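Local coordinates for uncharacterized protein (Bacteroides ovatus CL02T12C04, PDB 6PTM) that probably acts as an exo-carrageenase of glycoside hydrolase family 42, releasing units from the chain ends of carrageenan, at residues A[247-259]-A[288-300]. Numbering follows the deposited sequence.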
loop_
_atom_site.group_PDB
_atom_site.type_symbol
_atom_site.label_atom_id
_atom_site.label_comp_id
_atom_site.label_asym_id
_atom_site.label_seq_id
_atom_site.Cartn_x
_atom_site.Cartn_y
_atom_site.Cartn_z
ATOM N N ASP A 247 27.805 -5.047 -12.047
ATOM C CA ASP A 247 27.835 -6.175 -11.070
ATOM C C ASP A 247 26.901 -5.847 -9.895
ATOM O O ASP A 247 26.607 -4.649 -9.686
ATOM C CB ASP A 247 29.250 -6.466 -10.560
ATOM C CG ASP A 247 30.246 -6.844 -11.653
ATOM O OD1 ASP A 247 29.826 -7.364 -12.682
ATOM O OD2 ASP A 247 31.434 -6.615 -11.441
ATOM N N GLY A 248 26.440 -6.877 -9.180
ATOM C CA GLY A 248 25.630 -6.745 -7.967
ATOM C C GLY A 248 24.416 -5.860 -8.198
ATOM O O GLY A 248 24.173 -4.949 -7.434
ATOM N N PRO A 249 23.609 -6.126 -9.241
ATOM C CA PRO A 249 22.370 -5.400 -9.454
ATOM C C PRO A 249 21.333 -5.794 -8.391
ATOM O O PRO A 249 21.510 -6.812 -7.705
ATOM C CB PRO A 249 21.947 -5.880 -10.841
ATOM C CG PRO A 249 22.394 -7.309 -10.837
ATOM C CD PRO A 249 23.780 -7.208 -10.237
ATOM N N GLY A 250 20.305 -4.960 -8.271
ATOM C CA GLY A 250 19.059 -5.264 -7.544
ATOM C C GLY A 250 18.033 -5.650 -8.567
ATOM O O GLY A 250 17.340 -4.789 -9.051
ATOM N N ILE A 251 18.040 -6.902 -8.978
ATOM C CA ILE A 251 17.227 -7.403 -10.122
ATOM C C ILE A 251 15.745 -7.196 -9.811
ATOM O O ILE A 251 15.333 -7.428 -8.667
ATOM C CB ILE A 251 17.593 -8.889 -10.378
ATOM C CG1 ILE A 251 19.034 -8.997 -10.896
ATOM C CG2 ILE A 251 16.600 -9.559 -11.336
ATOM C CD1 ILE A 251 19.543 -10.423 -11.056
ATOM N N LYS A 252 14.930 -6.774 -10.810
ATOM C CA LYS A 252 15.345 -6.388 -12.166
ATOM C C LYS A 252 15.341 -4.852 -12.330
ATOM O O LYS A 252 15.737 -4.355 -13.392
ATOM C CB LYS A 252 14.415 -7.007 -13.227
ATOM C CG LYS A 252 12.961 -6.559 -13.130
ATOM C CD LYS A 252 11.986 -7.450 -13.875
ATOM C CE LYS A 252 11.604 -6.899 -15.226
ATOM N NZ LYS A 252 10.379 -7.582 -15.704
ATOM N N TYR A 253 14.922 -4.098 -11.320
ATOM C CA TYR A 253 14.616 -2.657 -11.492
ATOM C C TYR A 253 15.837 -1.772 -11.224
ATOM O O TYR A 253 15.764 -0.619 -11.681
ATOM C CB TYR A 253 13.365 -2.296 -10.700
ATOM C CG TYR A 253 12.153 -2.936 -11.321
ATOM C CD1 TYR A 253 11.792 -2.630 -12.620
ATOM C CD2 TYR A 253 11.414 -3.890 -10.642
ATOM C CE1 TYR A 253 10.710 -3.241 -13.239
ATOM C CE2 TYR A 253 10.318 -4.494 -11.226
ATOM C CZ TYR A 253 9.970 -4.163 -12.524
ATOM O OH TYR A 253 8.903 -4.749 -13.102
ATOM N N THR A 254 16.924 -2.269 -10.616
ATOM C CA THR A 254 18.204 -1.488 -10.506
ATOM C C THR A 254 19.343 -2.306 -11.141
ATOM O O THR A 254 19.988 -3.113 -10.438
ATOM C CB THR A 254 18.524 -1.064 -9.061
ATOM O OG1 THR A 254 17.407 -0.428 -8.446
ATOM C CG2 THR A 254 19.712 -0.125 -8.997
ATOM N N MET A 255 19.579 -2.134 -12.437
ATOM C CA MET A 255 20.437 -3.057 -13.218
ATOM C C MET A 255 21.855 -2.467 -13.282
ATOM O O MET A 255 22.449 -2.321 -14.369
ATOM C CB MET A 255 19.843 -3.290 -14.610
ATOM C CG MET A 255 18.577 -4.106 -14.586
ATOM S SD MET A 255 18.781 -5.610 -13.609
ATOM C CE MET A 255 20.071 -6.406 -14.577
ATOM N N TYR A 256 22.376 -2.103 -12.124
ATOM C CA TYR A 256 23.739 -1.572 -11.941
ATOM C C TYR A 256 24.035 -1.615 -10.437
ATOM O O TYR A 256 23.127 -1.856 -9.640
ATOM C CB TYR A 256 23.873 -0.187 -12.578
ATOM C CG TYR A 256 23.045 0.924 -11.980
ATOM C CD1 TYR A 256 21.809 1.284 -12.501
ATOM C CD2 TYR A 256 23.491 1.617 -10.869
ATOM C CE1 TYR A 256 21.051 2.310 -11.932
ATOM C CE2 TYR A 256 22.726 2.606 -10.266
ATOM C CZ TYR A 256 21.516 2.993 -10.819
ATOM O OH TYR A 256 20.794 4.016 -10.222
ATOM N N ASP A 257 25.280 -1.344 -10.082
ATOM C CA ASP A 257 25.796 -1.490 -8.703
ATOM C C ASP A 257 25.558 -0.189 -7.940
ATOM O O ASP A 257 26.247 0.785 -8.240
ATOM C CB ASP A 257 27.291 -1.797 -8.766
ATOM C CG ASP A 257 27.909 -1.951 -7.387
ATOM O OD1 ASP A 257 27.151 -1.968 -6.399
ATOM O OD2 ASP A 257 29.127 -2.102 -7.327
ATOM N N ILE A 258 24.653 -0.188 -6.954
ATOM C CA ILE A 258 24.391 1.029 -6.122
ATOM C C ILE A 258 25.642 1.436 -5.328
ATOM O O ILE A 258 25.685 2.570 -4.830
ATOM C CB ILE A 258 23.170 0.848 -5.203
ATOM C CG1 ILE A 258 23.307 -0.355 -4.259
ATOM C CG2 ILE A 258 21.908 0.783 -6.026
ATOM C CD1 ILE A 258 22.196 -0.465 -3.232
ATOM N N ASN A 259 26.642 0.560 -5.176
ATOM C CA ASN A 259 27.863 0.915 -4.407
ATOM C C ASN A 259 29.025 1.295 -5.348
ATOM O O ASN A 259 30.141 1.458 -4.835
ATOM C CB ASN A 259 28.218 -0.208 -3.430
ATOM C CG ASN A 259 27.149 -0.373 -2.383
ATOM O OD1 ASN A 259 26.494 -1.409 -2.311
ATOM N ND2 ASN A 259 26.969 0.649 -1.557
ATOM N N TYR A 288 8.907 12.652 -5.578
ATOM C CA TYR A 288 9.925 11.982 -6.409
ATOM C C TYR A 288 9.986 10.510 -6.000
ATOM O O TYR A 288 10.330 10.160 -4.840
ATOM C CB TYR A 288 11.283 12.666 -6.238
ATOM C CG TYR A 288 11.347 14.103 -6.678
ATOM C CD1 TYR A 288 10.828 15.116 -5.874
ATOM C CD2 TYR A 288 12.006 14.467 -7.843
ATOM C CE1 TYR A 288 10.908 16.446 -6.251
ATOM C CE2 TYR A 288 12.100 15.798 -8.233
ATOM C CZ TYR A 288 11.549 16.787 -7.432
ATOM O OH TYR A 288 11.643 18.105 -7.754
ATOM N N MET A 289 9.643 9.651 -6.950
ATOM C CA MET A 289 9.555 8.187 -6.737
ATOM C C MET A 289 10.920 7.583 -7.063
ATOM O O MET A 289 11.311 7.622 -8.248
ATOM C CB MET A 289 8.458 7.645 -7.651
ATOM C CG MET A 289 7.831 6.362 -7.168
ATOM S SD MET A 289 8.883 4.965 -7.444
ATOM C CE MET A 289 9.171 4.977 -9.214
ATOM N N LEU A 290 11.662 7.122 -6.058
ATOM C CA LEU A 290 13.123 6.928 -6.208
ATOM C C LEU A 290 13.431 5.586 -6.884
ATOM O O LEU A 290 14.511 5.497 -7.462
ATOM C CB LEU A 290 13.850 7.029 -4.864
ATOM C CG LEU A 290 13.717 8.367 -4.145
ATOM C CD1 LEU A 290 14.449 8.340 -2.813
ATOM C CD2 LEU A 290 14.198 9.519 -5.011
ATOM N N CYS A 291 12.526 4.604 -6.837
ATOM C CA CYS A 291 12.703 3.336 -7.569
ATOM C C CYS A 291 11.383 2.553 -7.590
ATOM O O CYS A 291 10.690 2.495 -6.542
ATOM C CB CYS A 291 13.787 2.472 -6.922
ATOM S SG CYS A 291 14.331 1.086 -7.961
ATOM N N ASN A 292 11.122 1.920 -8.730
ATOM C CA ASN A 292 10.078 0.896 -8.986
ATOM C C ASN A 292 10.468 -0.466 -8.366
ATOM O O ASN A 292 11.391 -1.099 -8.895
ATOM C CB ASN A 292 9.943 0.750 -10.504
ATOM C CG ASN A 292 8.800 -0.141 -10.917
ATOM O OD1 ASN A 292 7.685 0.316 -11.245
ATOM N ND2 ASN A 292 9.081 -1.418 -10.906
ATOM N N GLU A 293 9.720 -0.953 -7.373
ATOM C CA GLU A 293 9.819 -2.328 -6.794
ATOM C C GLU A 293 11.283 -2.700 -6.615
ATOM O O GLU A 293 11.761 -3.697 -7.167
ATOM C CB GLU A 293 9.125 -3.376 -7.664
ATOM C CG GLU A 293 7.617 -3.163 -7.755
ATOM C CD GLU A 293 6.846 -4.395 -8.217
ATOM O OE1 GLU A 293 7.469 -5.251 -8.888
ATOM O OE2 GLU A 293 5.649 -4.484 -7.908
ATOM N N PRO A 294 12.061 -1.867 -5.901
ATOM C CA PRO A 294 13.450 -2.215 -5.593
ATOM C C PRO A 294 13.545 -3.473 -4.713
ATOM O O PRO A 294 12.642 -3.737 -3.880
ATOM C CB PRO A 294 13.946 -0.977 -4.829
ATOM C CG PRO A 294 12.701 -0.511 -4.144
ATOM C CD PRO A 294 11.650 -0.612 -5.240
ATOM N N HIS A 295 14.606 -4.249 -4.953
ATOM C CA HIS A 295 15.027 -5.385 -4.109
ATOM C C HIS A 295 16.381 -5.867 -4.613
ATOM O O HIS A 295 16.662 -5.733 -5.853
ATOM C CB HIS A 295 13.951 -6.484 -4.012
ATOM C CG HIS A 295 13.181 -6.763 -5.272
ATOM N ND1 HIS A 295 13.619 -7.654 -6.215
ATOM C CD2 HIS A 295 11.966 -6.332 -5.703
ATOM C CE1 HIS A 295 12.748 -7.721 -7.206
ATOM N NE2 HIS A 295 11.703 -6.942 -6.910
ATOM N N TRP A 296 17.184 -6.317 -3.654
ATOM C CA TRP A 296 18.569 -6.809 -3.822
ATOM C C TRP A 296 18.663 -8.200 -3.211
ATOM O O TRP A 296 19.523 -8.417 -2.318
ATOM C CB TRP A 296 19.550 -5.814 -3.201
ATOM C CG TRP A 296 19.701 -4.562 -4.015
ATOM C CD1 TRP A 296 20.685 -4.306 -4.921
ATOM C CD2 TRP A 296 18.838 -3.410 -4.037
ATOM N NE1 TRP A 296 20.517 -3.074 -5.482
ATOM C CE2 TRP A 296 19.414 -2.485 -4.941
ATOM C CE3 TRP A 296 17.694 -3.039 -3.331
ATOM C CZ2 TRP A 296 18.849 -1.244 -5.204
ATOM C CZ3 TRP A 296 17.134 -1.807 -3.583
ATOM C CH2 TRP A 296 17.699 -0.926 -4.513
ATOM N N ASN A 297 17.733 -9.074 -3.616
ATOM C CA ASN A 297 17.667 -10.455 -3.093
ATOM C C ASN A 297 19.027 -11.117 -3.318
ATOM O O ASN A 297 19.631 -10.914 -4.382
ATOM C CB ASN A 297 16.579 -11.303 -3.743
ATOM C CG ASN A 297 15.182 -10.759 -3.532
ATOM O OD1 ASN A 297 14.938 -10.032 -2.571
ATOM N ND2 ASN A 297 14.233 -11.181 -4.376
ATOM N N CYS A 298 19.477 -11.882 -2.334
ATOM C CA CYS A 298 20.875 -12.344 -2.231
ATOM C C CYS A 298 20.913 -13.767 -1.644
ATOM O O CYS A 298 21.919 -14.113 -1.029
ATOM C CB CYS A 298 21.661 -11.327 -1.409
ATOM S SG CYS A 298 21.112 -11.181 0.312
ATOM N N ILE A 299 19.849 -14.552 -1.796
ATOM C CA ILE A 299 19.851 -16.004 -1.449
ATOM C C ILE A 299 19.970 -16.801 -2.756
ATOM O O ILE A 299 19.157 -16.637 -3.701
ATOM C CB ILE A 299 18.643 -16.404 -0.592
ATOM C CG1 ILE A 299 18.698 -15.670 0.750
ATOM C CG2 ILE A 299 18.585 -17.922 -0.417
ATOM C CD1 ILE A 299 17.476 -15.843 1.617
ATOM N N GLU A 300 21.016 -17.602 -2.875
ATOM C CA GLU A 300 21.277 -18.238 -4.182
ATOM C C GLU A 300 20.073 -19.117 -4.573
ATOM O O GLU A 300 19.492 -19.727 -3.679
ATOM C CB GLU A 300 22.552 -19.048 -4.111
ATOM C CG GLU A 300 22.989 -19.490 -5.488
ATOM C CD GLU A 300 24.436 -19.907 -5.497
ATOM O OE1 GLU A 300 24.987 -19.962 -6.614
ATOM O OE2 GLU A 300 24.997 -20.161 -4.372
HETATM O O HOH W 1 22.841 -2.570 -7.111
HETATM O O HOH W 2 16.318 -2.855 -7.116
HETATM O O HOH W 3 14.067 -4.847 -8.458
#
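Gly250 CA rests over one face of the Trp296 indole, 3.4 Å from the centroid of the five-membered ring in a CH-pi contact 21° off the normal. With no side chain at Gly250, its CA can come this close to the indole and to His295 O. The opposite indole face takes Ile258 CD1, off-centre, while Thr254 OG1 reaches both Trp296 CZ2 and, at 3.5 Å, Cys291 SG. Further along, the Tyr253 ring is sandwiched: Asn292 ND2 sits over the centre of one face, 3.1 Å above the plane, and Lys252 CG over the other. With its CG anti to the backbone N (chi1 -173°), Asn292 brings ND2 over the ring, the amide plane tilted 62° to it and OD1 hydrogen-bonded to Lys394 NZ. Putting an alanine at Tyr253 would probably leave Asn292 ND2 without the aromatic face beneath it.

The C-terminal end of strand 288-292, a member of a parallel sheet consistent with the (beta/alpha)8 barrel of this family, and the residues that follow it run against the loop leading into helix 261-278. Within that loop Tyr253 and Thr254 form a classic bulge opposite Gly250.

No direct hydrogen bond joins the segments; water does so instead. One water lies in the indole plane, accepts from Trp296 NE1 (2.9 Å) and Ile258 N, and donates to Gly248 O and Tyr256 O. A second accepts from His295 N and is hydrogen-bonded to Gly250 O (2.9 Å) and Thr254 OG1. The third, over the centre of the His295 ring, accepts from Tyr253 N and is hydrogen-bonded to Glu293 O at 2.9 Å, and weakly to Ile251 O.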